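Local coordinates for protein beta-galactosidase (Bacteroides thetaiotaomicron, PDB 5MUJ) that binds a chain B glycan of the plant pectin rhamnogalacturonan-II and is probably a glycoside hydrolase acting on it, at residues 111-114 with 115-119. Sequence-based numbering, arbitrary orientation.
Sequences SYRD and GKWDC
Two consecutive beta turns, type II over Arg113 to Lys116 and type I over Lys116 to Cys119, fold the connection between strands 104-110 and 121-126 back on itself, and a salt bridge from Arg113 to Asp118 spans the loop. The evidence for the bridge is directional: Arg113 NE lies 2.9 Å from Asp118 OD1, the N-H...O angle is 161°, and OD1 uses its syn lone pair while sitting almost in the guanidinium plane. Arg113 NH2 to Asp118 OD2, at 3.1 Å, is weak; the planes are turned 63° apart, consistent with one straight and one weak bond rather than a flat two-bond pairing. NH2 also donates to the Leu185 carbonyl O, which Trp117 NE1 shares. With Arg113 CG anti to the backbone N (chi1 -178°) and a bend at chi3, the arginine and Lys116 side chains cross at a slant, Lys116 CG lying 3.6 Å above one guanidinium face, toward its rim. Asp186 pairs with Arg113 NH1 and Lys116 NZ, while Asp118 OD2 also meets Arg122 and Tyr150. Two weak backbone bonds close the loop: Lys116 N to Arg113 O, and Arg113 N to Cys119 O at 3.3 Å. Arg113 O also receives a CA-H...O contact from Cys119 CA, at 3.2 Å. Gly115 has a positive phi, suiting glycine at the third position of a type II turn. The arrangement is that of a tight surface loop linking the outermost strand of one four-stranded antiparallel sheet to the first strand of the next, as between beta-propeller blades.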
loop_
_atom_site.group_PDB
_atom_site.type_symbol
_atom_site.label_atom_id
_atom_site.label_comp_id
_atom_site.label_asym_id
_atom_site.label_seq_id
_atom_site.Cartn_x
_atom_site.Cartn_y
_atom_site.Cartn_z
ATOM N N SER A 111 -14.316 -10.325 0.384
ATOM C CA SER A 111 -14.863 -10.922 -0.826
ATOM C C SER A 111 -15.879 -9.954 -1.451
ATOM O O SER A 111 -16.407 -9.101 -0.757
ATOM C CB SER A 111 -15.574 -12.209 -0.465
ATOM O OG SER A 111 -14.728 -13.065 0.290
ATOM N N TYR A 112 -16.208 -10.180 -2.717
ATOM C CA TYR A 112 -17.256 -9.428 -3.389
ATOM C C TYR A 112 -18.518 -9.504 -2.539
ATOM O O TYR A 112 -18.954 -10.583 -2.142
ATOM C CB TYR A 112 -17.576 -9.956 -4.792
ATOM C CG TYR A 112 -16.434 -9.920 -5.765
ATOM C CD1 TYR A 112 -15.824 -8.722 -6.123
ATOM C CD2 TYR A 112 -15.942 -11.117 -6.312
ATOM C CE1 TYR A 112 -14.748 -8.723 -6.983
ATOM C CE2 TYR A 112 -14.868 -11.125 -7.180
ATOM C CZ TYR A 112 -14.284 -9.918 -7.539
ATOM O OH TYR A 112 -13.222 -9.884 -8.394
ATOM N N ARG A 113 -19.103 -8.331 -2.301
ATOM C CA ARG A 113 -20.133 -8.192 -1.336
ATOM C C ARG A 113 -21.446 -7.712 -2.023
ATOM O O ARG A 113 -21.758 -6.491 -2.114
ATOM C CB ARG A 113 -19.662 -7.314 -0.183
ATOM C CG ARG A 113 -20.728 -7.192 0.863
ATOM C CD ARG A 113 -20.278 -6.604 2.158
ATOM N NE ARG A 113 -20.084 -5.148 2.052
ATOM C CZ ARG A 113 -20.327 -4.290 3.048
ATOM N NH1 ARG A 113 -20.855 -4.682 4.229
ATOM N NH2 ARG A 113 -20.043 -2.996 2.872
ATOM N N ASP A 114 -22.197 -8.684 -2.539
ATOM C CA ASP A 114 -23.409 -8.389 -3.356
ATOM C C ASP A 114 -24.438 -7.559 -2.593
ATOM O O ASP A 114 -24.722 -7.822 -1.415
ATOM C CB ASP A 114 -24.071 -9.695 -3.827
ATOM C CG ASP A 114 -23.271 -10.409 -4.898
ATOM O OD1 ASP A 114 -22.679 -9.761 -5.784
ATOM O OD2 ASP A 114 -23.222 -11.652 -4.849
ATOM N N GLY A 115 -25.003 -6.543 -3.267
ATOM C CA GLY A 115 -26.031 -5.707 -2.669
ATOM C C GLY A 115 -25.543 -4.533 -1.836
ATOM O O GLY A 115 -26.373 -3.815 -1.259
ATOM N N LYS A 116 -24.225 -4.313 -1.789
ATOM C CA LYS A 116 -23.621 -3.255 -0.992
ATOM C C LYS A 116 -22.843 -2.284 -1.892
ATOM O O LYS A 116 -22.628 -2.555 -3.052
ATOM C CB LYS A 116 -22.716 -3.884 0.084
ATOM C CG LYS A 116 -23.496 -4.707 1.091
ATOM C CD LYS A 116 -24.267 -3.841 2.066
ATOM C CE LYS A 116 -25.186 -4.707 2.871
ATOM N NZ LYS A 116 -25.931 -3.991 3.896
ATOM N N TRP A 117 -22.416 -1.161 -1.306
ATOM C CA TRP A 117 -21.713 -0.068 -2.020
ATOM C C TRP A 117 -20.389 -0.503 -2.631
ATOM O O TRP A 117 -19.906 0.077 -3.585
ATOM C CB TRP A 117 -21.483 1.121 -1.086
ATOM C CG TRP A 117 -20.468 0.912 -0.023
ATOM C CD1 TRP A 117 -20.656 0.356 1.214
ATOM C CD2 TRP A 117 -19.080 1.232 -0.110
ATOM N NE1 TRP A 117 -19.489 0.331 1.907
ATOM C CE2 TRP A 117 -18.492 0.866 1.124
ATOM C CE3 TRP A 117 -18.277 1.795 -1.108
ATOM C CZ2 TRP A 117 -17.125 1.031 1.383
ATOM C CZ3 TRP A 117 -16.953 1.990 -0.854
ATOM C CH2 TRP A 117 -16.371 1.602 0.399
ATOM N N ASP A 118 -19.805 -1.517 -2.022
ATOM C CA ASP A 118 -18.504 -2.031 -2.421
ATOM C C ASP A 118 -18.636 -3.403 -3.092
ATOM O O ASP A 118 -17.771 -4.254 -2.931
ATOM C CB ASP A 118 -17.594 -2.095 -1.190
ATOM C CG ASP A 118 -18.193 -2.892 -0.043
ATOM O OD1 ASP A 118 -19.302 -3.492 -0.239
ATOM O OD2 ASP A 118 -17.546 -2.951 1.054
ATOM N N CYS A 119 -19.720 -3.659 -3.820
ATOM C CA CYS A 119 -19.974 -5.018 -4.308
ATOM C C CYS A 119 -18.900 -5.575 -5.239
ATOM O O CYS A 119 -18.645 -6.773 -5.213
ATOM C CB CYS A 119 -21.335 -5.105 -4.969
ATOM S SG CYS A 119 -21.494 -3.989 -6.366
#